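Local coordinates for protein CobC (Shigella flexneri 2a, PDB 6NRU) that probably removes the phosphate from adenosylcobalamin 5'-phosphate, completing vitamin B12 assembly, and from alpha-ribazole 5'-phosphate, as a histidine phosphatase, at residues L21-A26 with F86-M92; L44-S49 with R199-E204; I78-L82 with F134-L138. All blocks are in the same frame, centred on the assembly; numbering follows the deposited sequence.

Contact 1 (L21-A26 with F86-M92); sequences LYSGHA and FFGDWEM
Beside the catalytic pocket, two loops are joined through the carboxylate of Glu91, which accepts the backbone N-H of His25 in the type II' turn Ser23 to Ala26. With CG beside the backbone N (chi1 -49°) and the chain extended beyond it, this carboxylate reaches the turn. His25 N lies 2.7 Å from Glu91 OE2 and meets it from above the carboxylate plane. Phe87 N donates to the same oxygen from the opposite face, 3.1 Å away, so two amides fix it. Gly24 suits its position: its phi is positive, and its CA passes 3.2 Å from Glu91 OE2. Met92 N also hydrogen-bonds to Tyr22 O, 2.8 Å away.

Tyr22 turns its edge to the face of Phe87, centroids 5.0 Å apart and planes at 60°, while its hydroxyl hydrogen-bonds to that of Tyr106. Phe86 sets CB over the His25 ring, 3.8 Å from the centroid, and its own ring edge toward it. Ala26 CB packs on CG of the selenomethionine Met92 at 3.6 Å. With Glu84, the probable proton donor/acceptor, near Gly24, and His11, the probable phosphohistidine, near Ser23, these loops probably form part of the active-site wall of the histidine phosphatase fold.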
# COMPACT_ATOMS: atom_id res chain seq x y z
N LEU A 21 5.54 -6.44 -14.53
CA LEU A 21 6.59 -7.09 -13.76
C LEU A 21 6.24 -7.11 -12.28
O LEU A 21 5.45 -6.30 -11.79
CB LEU A 21 7.93 -6.37 -13.96
CG LEU A 21 8.44 -6.26 -15.40
CD1 LEU A 21 9.65 -5.35 -15.47
CD2 LEU A 21 8.76 -7.64 -15.96
N TYR A 22 6.84 -8.07 -11.57
CA TYR A 22 6.81 -8.05 -10.12
C TYR A 22 7.64 -6.88 -9.62
O TYR A 22 8.77 -6.68 -10.07
CB TYR A 22 7.34 -9.37 -9.56
CG TYR A 22 6.37 -10.51 -9.70
CD1 TYR A 22 5.50 -10.83 -8.66
CD2 TYR A 22 6.31 -11.27 -10.86
CE1 TYR A 22 4.60 -11.87 -8.78
CE2 TYR A 22 5.42 -12.32 -10.99
CZ TYR A 22 4.56 -12.62 -9.94
OH TYR A 22 3.67 -13.65 -10.06
N SER A 23 7.08 -6.10 -8.70
CA SER A 23 7.74 -4.87 -8.26
C SER A 23 8.59 -5.12 -7.01
O SER A 23 9.82 -5.02 -7.06
CB SER A 23 6.70 -3.78 -8.00
OG SER A 23 7.26 -2.50 -8.25
N GLY A 24 7.94 -5.44 -5.89
CA GLY A 24 8.69 -5.70 -4.68
C GLY A 24 9.41 -4.47 -4.18
O GLY A 24 8.92 -3.34 -4.29
N HIS A 25 10.61 -4.68 -3.64
CA HIS A 25 11.40 -3.59 -3.10
C HIS A 25 12.20 -2.85 -4.16
O HIS A 25 12.85 -1.85 -3.84
CB HIS A 25 12.34 -4.12 -2.02
CG HIS A 25 11.65 -4.40 -0.71
ND1 HIS A 25 12.32 -4.37 0.50
CD2 HIS A 25 10.37 -4.71 -0.43
CE1 HIS A 25 11.46 -4.66 1.47
NE2 HIS A 25 10.27 -4.87 0.93
N ALA A 26 12.17 -3.31 -5.41
CA ALA A 26 13.00 -2.71 -6.45
C ALA A 26 12.57 -1.26 -6.70
O ALA A 26 11.38 -0.94 -6.65
CB ALA A 26 12.90 -3.51 -7.74
N PHE A 86 8.76 -8.26 -0.15
CA PHE A 86 10.06 -8.43 -0.78
C PHE A 86 10.06 -9.74 -1.57
O PHE A 86 10.03 -10.83 -0.98
CB PHE A 86 11.18 -8.42 0.26
CG PHE A 86 12.53 -8.70 -0.31
CD1 PHE A 86 13.06 -7.89 -1.30
CD2 PHE A 86 13.28 -9.78 0.14
CE1 PHE A 86 14.31 -8.14 -1.83
CE2 PHE A 86 14.53 -10.04 -0.39
CZ PHE A 86 15.04 -9.22 -1.38
N PHE A 87 10.09 -9.64 -2.90
CA PHE A 87 9.99 -10.80 -3.77
C PHE A 87 11.34 -11.44 -4.07
O PHE A 87 11.39 -12.42 -4.83
CB PHE A 87 9.29 -10.41 -5.08
CG PHE A 87 7.79 -10.53 -5.02
CD1 PHE A 87 7.17 -11.76 -5.18
CD2 PHE A 87 7.01 -9.41 -4.82
CE1 PHE A 87 5.79 -11.87 -5.13
CE2 PHE A 87 5.62 -9.51 -4.78
CZ PHE A 87 5.02 -10.74 -4.93
N GLY A 88 12.43 -10.93 -3.51
CA GLY A 88 13.71 -11.60 -3.65
C GLY A 88 14.21 -11.61 -5.08
O GLY A 88 14.31 -10.57 -5.74
N ASP A 89 14.54 -12.81 -5.57
CA ASP A 89 15.08 -12.95 -6.92
C ASP A 89 14.05 -12.66 -8.00
O ASP A 89 14.43 -12.46 -9.15
CB ASP A 89 15.65 -14.36 -7.12
CG ASP A 89 16.96 -14.57 -6.37
OD1 ASP A 89 17.76 -13.62 -6.25
OD2 ASP A 89 17.21 -15.71 -5.91
N TRP A 90 12.76 -12.64 -7.65
CA TRP A 90 11.69 -12.50 -8.62
C TRP A 90 11.35 -11.06 -8.97
O TRP A 90 10.47 -10.83 -9.80
CB TRP A 90 10.42 -13.20 -8.11
CG TRP A 90 10.54 -14.69 -8.02
CD1 TRP A 90 11.57 -15.46 -8.48
CD2 TRP A 90 9.60 -15.58 -7.43
NE1 TRP A 90 11.32 -16.78 -8.21
CE2 TRP A 90 10.12 -16.89 -7.56
CE3 TRP A 90 8.36 -15.41 -6.80
CZ2 TRP A 90 9.44 -18.01 -7.09
CZ3 TRP A 90 7.69 -16.53 -6.34
CH2 TRP A 90 8.24 -17.81 -6.48
N GLU A 91 12.02 -10.08 -8.35
CA GLU A 91 11.69 -8.69 -8.60
C GLU A 91 12.16 -8.26 -9.98
O GLU A 91 13.14 -8.78 -10.52
CB GLU A 91 12.31 -7.80 -7.52
CG GLU A 91 12.03 -8.28 -6.11
CD GLU A 91 12.26 -7.22 -5.06
OE1 GLU A 91 13.20 -6.41 -5.21
OE2 GLU A 91 11.49 -7.19 -4.07
N MSE A 92 11.44 -7.30 -10.56
CA MSE A 92 11.68 -6.81 -11.92
C MSE A 92 11.70 -7.93 -12.95
O MSE A 92 12.46 -7.87 -13.92
CB MSE A 92 12.99 -6.03 -11.98
CG MSE A 92 13.03 -4.82 -11.07
SE MSE A 92 11.47 -3.68 -11.35
CE MSE A 92 12.09 -2.66 -12.90

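Contact 2 (L44-S49 with R199-E204); sequences LLDDVS and RAIGVE. With SO4 (sulfate ion), chain M.
Leu44 ends helix 32-44 against the C-terminal tail of the histidine phosphatase fold, which continues from edge strand 190-198 and runs alongside the helix end and the turn that follows it, in the same direction. That turn, type I from Leu45 to Val48, leads the chain on toward strand 52-55.

Backbone polar contacts centre on one carbonyl. Gly202 N donates to Leu44 O over 2.7 Å with an N-H...O angle of 165°, and Ile201 CA brings a CA-H...O contact to the same oxygen at 3.3 Å. Near the end of a helix a carbonyl can lack its usual helical partner, and here the tail provides an N-H.

Side-chain packing surrounds this bond. With CG beside its backbone N (chi1 -79°), Leu44 spreads its methyls over the tail: CD2 makes an apolar pair with Ile201 CG1 at 4.0 Å, while CD1 lies against a backbone carbonyl, 3.4 Å from Arg199 O. Ala200 O, close to CD2 as well, is bonded to Trp181 NE1. Gly202 suits the narrow place between Leu45 and Val48, whose CD2 and CG2 methyls both come close to its CA. Deeper in, Leu45 and Val48 both touch Trp7 of strand 5-10, so the turn is seated on the sheet.

The charged contact belongs to the ion. Arg199 points its CB away from the helix end and reaches out, extended from CG to NE, to a sulfate also held by Arg33 and Gln37, both on helix 32-44. The ion, probably from the crystallisation liquor, meets the guanidinium edge near its plane, with NH1 donating to O1 at 2.9 Å.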
# COMPACT_ATOMS: atom_id res chain seq x y z
N LEU A 44 -7.39 16.68 -4.83
CA LEU A 44 -8.59 15.98 -4.37
C LEU A 44 -8.70 16.01 -2.86
O LEU A 44 -9.82 15.97 -2.32
CB LEU A 44 -8.60 14.54 -4.88
CG LEU A 44 -9.03 14.31 -6.33
CD1 LEU A 44 -9.11 12.82 -6.62
CD2 LEU A 44 -10.36 14.99 -6.59
N LEU A 45 -7.57 16.08 -2.15
CA LEU A 45 -7.52 16.08 -0.70
C LEU A 45 -6.81 17.32 -0.17
O LEU A 45 -6.17 17.28 0.89
CB LEU A 45 -6.83 14.82 -0.18
CG LEU A 45 -7.35 13.52 -0.80
CD1 LEU A 45 -6.24 12.50 -0.99
CD2 LEU A 45 -8.49 12.96 0.04
N ASP A 46 -6.91 18.44 -0.90
CA ASP A 46 -6.27 19.67 -0.46
C ASP A 46 -6.90 20.19 0.82
O ASP A 46 -6.20 20.68 1.72
CB ASP A 46 -6.34 20.71 -1.57
CG ASP A 46 -5.24 21.75 -1.46
OD1 ASP A 46 -4.21 21.46 -0.82
OD2 ASP A 46 -5.41 22.85 -2.02
N ASP A 47 -8.22 20.10 0.93
CA ASP A 47 -8.95 20.63 2.08
C ASP A 47 -9.13 19.62 3.20
O ASP A 47 -9.88 19.88 4.14
CB ASP A 47 -10.32 21.15 1.63
CG ASP A 47 -10.21 22.41 0.80
OD1 ASP A 47 -9.07 22.82 0.49
OD2 ASP A 47 -11.26 23.00 0.46
N VAL A 48 -8.47 18.47 3.12
CA VAL A 48 -8.47 17.50 4.20
C VAL A 48 -7.30 17.81 5.12
O VAL A 48 -6.14 17.74 4.71
CB VAL A 48 -8.39 16.06 3.67
CG1 VAL A 48 -8.31 15.08 4.83
CG2 VAL A 48 -9.59 15.75 2.78
N SER A 49 -7.61 18.17 6.37
CA SER A 49 -6.59 18.62 7.32
C SER A 49 -5.95 17.40 7.98
O SER A 49 -6.37 16.94 9.03
CB SER A 49 -7.21 19.54 8.36
OG SER A 49 -8.50 19.09 8.74
N ARG A 199 -12.39 8.97 -6.54
CA ARG A 199 -11.72 10.02 -7.30
C ARG A 199 -12.41 11.36 -7.11
O ARG A 199 -12.21 12.28 -7.92
CB ARG A 199 -11.66 9.66 -8.79
CG ARG A 199 -10.66 8.57 -9.11
CD ARG A 199 -10.85 8.06 -10.53
NE ARG A 199 -10.37 6.69 -10.66
CZ ARG A 199 -9.13 6.36 -11.01
NH1 ARG A 199 -8.24 7.31 -11.25
NH2 ARG A 199 -8.78 5.09 -11.10
N ALA A 200 -13.21 11.50 -6.06
CA ALA A 200 -13.89 12.74 -5.75
C ALA A 200 -13.07 13.57 -4.76
O ALA A 200 -12.09 13.10 -4.18
CB ALA A 200 -15.28 12.47 -5.19
N ILE A 201 -13.49 14.82 -4.57
CA ILE A 201 -12.86 15.68 -3.59
C ILE A 201 -13.15 15.14 -2.20
O ILE A 201 -14.31 14.86 -1.86
CB ILE A 201 -13.34 17.13 -3.74
CG1 ILE A 201 -12.88 17.71 -5.08
CG2 ILE A 201 -12.84 17.99 -2.60
CD1 ILE A 201 -13.31 19.14 -5.31
N GLY A 202 -12.11 14.98 -1.39
CA GLY A 202 -12.29 14.48 -0.05
C GLY A 202 -13.04 15.47 0.83
O GLY A 202 -13.01 16.68 0.61
N VAL A 203 -13.73 14.94 1.83
CA VAL A 203 -14.41 15.74 2.84
C VAL A 203 -14.10 15.12 4.19
O VAL A 203 -14.35 13.94 4.42
CB VAL A 203 -15.93 15.81 2.61
CG1 VAL A 203 -16.61 16.44 3.81
CG2 VAL A 203 -16.24 16.58 1.34
N GLU A 204 -13.53 15.93 5.10
CA GLU A 204 -13.18 15.43 6.42
C GLU A 204 -14.42 15.00 7.19
O GLU A 204 -15.48 15.62 7.08
CB GLU A 204 -12.42 16.51 7.19
CG GLU A 204 -11.89 16.05 8.54
CD GLU A 204 -11.19 17.16 9.29
OE1 GLU A 204 -10.61 18.05 8.62
OE2 GLU A 204 -11.22 17.16 10.54
S SO4 M . -5.75 7.85 -14.22
O1 SO4 M . -5.77 7.48 -12.80
O2 SO4 M . -5.25 6.72 -15.00
O3 SO4 M . -7.11 8.17 -14.66
O4 SO4 M . -4.89 9.01 -14.42

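Contact 3 (I78-L82 with F134-L138)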
# COMPACT_ATOMS: atom_id res chain seq x y z
N ILE A 78 8.41 7.41 8.05
CA ILE A 78 8.74 6.33 7.12
C ILE A 78 8.64 5.02 7.89
O ILE A 78 9.49 4.73 8.74
CB ILE A 78 10.13 6.52 6.50
CG1 ILE A 78 10.22 7.88 5.82
CG2 ILE A 78 10.40 5.42 5.49
CD1 ILE A 78 9.27 8.04 4.66
N ILE A 79 7.60 4.24 7.61
CA ILE A 79 7.32 3.01 8.34
C ILE A 79 7.76 1.84 7.45
O ILE A 79 7.17 1.64 6.38
CB ILE A 79 5.84 2.90 8.72
CG1 ILE A 79 5.40 4.16 9.46
CG2 ILE A 79 5.59 1.67 9.56
CD1 ILE A 79 6.18 4.42 10.73
N PRO A 80 8.76 1.05 7.85
CA PRO A 80 9.16 -0.10 7.03
C PRO A 80 8.11 -1.19 6.98
O PRO A 80 8.13 -2.01 6.05
CB PRO A 80 10.44 -0.61 7.72
CG PRO A 80 10.84 0.48 8.69
CD PRO A 80 9.58 1.17 9.07
N GLU A 81 7.19 -1.24 7.95
CA GLU A 81 6.09 -2.19 7.91
C GLU A 81 5.16 -1.94 6.73
O GLU A 81 4.51 -2.87 6.26
CB GLU A 81 5.30 -2.15 9.22
CG GLU A 81 5.95 -2.91 10.37
CD GLU A 81 7.14 -2.17 10.97
OE1 GLU A 81 7.33 -0.98 10.64
OE2 GLU A 81 7.89 -2.79 11.76
N LEU A 82 5.10 -0.70 6.24
CA LEU A 82 4.27 -0.34 5.10
C LEU A 82 4.91 -0.70 3.77
O LEU A 82 4.30 -0.43 2.72
CB LEU A 82 3.96 1.16 5.13
CG LEU A 82 3.04 1.65 6.25
CD1 LEU A 82 2.96 3.17 6.28
CD2 LEU A 82 1.66 1.04 6.10
N PHE A 134 2.06 -3.34 12.40
CA PHE A 134 1.66 -1.96 12.14
C PHE A 134 0.29 -1.68 12.74
O PHE A 134 0.06 -0.61 13.31
CB PHE A 134 1.66 -1.68 10.64
CG PHE A 134 1.14 -0.32 10.29
CD1 PHE A 134 1.94 0.80 10.44
CD2 PHE A 134 -0.15 -0.16 9.81
CE1 PHE A 134 1.46 2.05 10.12
CE2 PHE A 134 -0.63 1.09 9.49
CZ PHE A 134 0.17 2.20 9.64
N ILE A 135 -0.64 -2.63 12.61
CA ILE A 135 -1.96 -2.47 13.20
C ILE A 135 -1.86 -2.33 14.71
O ILE A 135 -2.51 -1.46 15.31
CB ILE A 135 -2.88 -3.64 12.79
CG1 ILE A 135 -3.22 -3.56 11.30
CG2 ILE A 135 -4.15 -3.65 13.62
CD1 ILE A 135 -4.10 -4.69 10.83
N ALA A 136 -1.04 -3.17 15.34
CA ALA A 136 -0.87 -3.10 16.79
C ALA A 136 -0.21 -1.80 17.23
O ALA A 136 -0.31 -1.45 18.41
CB ALA A 136 -0.05 -4.29 17.28
N ARG A 137 0.45 -1.10 16.32
CA ARG A 137 1.12 0.16 16.62
C ARG A 137 0.20 1.37 16.52
O ARG A 137 0.63 2.48 16.85
CB ARG A 137 2.31 0.37 15.68
CG ARG A 137 3.57 -0.38 16.09
CD ARG A 137 4.78 0.25 15.43
NE ARG A 137 5.93 -0.65 15.41
CZ ARG A 137 6.92 -0.57 14.53
NH1 ARG A 137 6.90 0.38 13.60
NH2 ARG A 137 7.93 -1.43 14.57
N LEU A 138 -1.04 1.19 16.07
CA LEU A 138 -1.91 2.34 15.84
C LEU A 138 -2.28 3.05 17.13
O LEU A 138 -2.53 4.26 17.12
CB LEU A 138 -3.18 1.89 15.10
CG LEU A 138 -2.98 1.49 13.64
CD1 LEU A 138 -4.27 0.98 13.05
CD2 LEU A 138 -2.44 2.66 12.82
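Phe134, near the end of helix 124-136, packs against the short 3-10 turn 80-82 that follows edge strand 76-78, and its ring makes the tightly packed half of this contact. Leu82 CD2 sits over the centre of one ring face, 4.0 Å from the centroid and only 9° off the normal, a clear CH-pi contact. Ile79 approaches obliquely, its CG2 methyl 3.9 Å from Phe134 CD1. At the root of the ring the two CB atoms of Glu81 and Phe134 meet at 3.9 Å. The Phe134 ring reaches inward because CG stands opposite the backbone N (chi1 175°), which carries it off the helix toward the sheet. There it also touches Leu54, Ile149 and Leu159, and Leu82 shares Leu54 and Ile149. A large flat residue and branched aliphatic ones fit this buried place, since a ring face takes a methyl well and none brings a polar group to bury.

The other half is looser and polar. Arg137, extended from CG to NE, reaches to Glu81 and forms a salt bridge with it, NH2 to OE2 at 3.1 Å. Their planes stand 68° apart, so the two oxygens face the two terminal nitrogens but the groups are not coplanar. Glu81 turns its carboxylate toward the arginine by bending at chi2, while its aliphatic root remains against Phe134. Glu81 thus bridges the inner packing and the charged rim. Ile79 CG2 also lies loosely near the guanidinium, 4.4 Å from Arg137 NH1. Helix packing on the sheet through apolar side chains is characteristic of the three-layer alpha/beta/alpha core of the histidine phosphatase fold.

The three contacts interlock along the chain: 21-26, 44-49, 78-82, 86-92, 134-138 and 199-204 follow in that order, so contact 1 crosses both others, while contact 3 falls wholly between the two halves of contact 2. Contacts 1 and 2 lie on opposite sides of the chain's centre, their own centres 33 Å apart. Contact 3 is 21 Å from contact 1 and 24 Å from contact 2, centre to centre. Contacts 2 and 3 involve opposite edges of the six-stranded sheet, following strands 190-198 and 76-78. Residues 78-82 and 86-92 flank Glu84, so one short connection runs from the buried helix packing to the active-site loops.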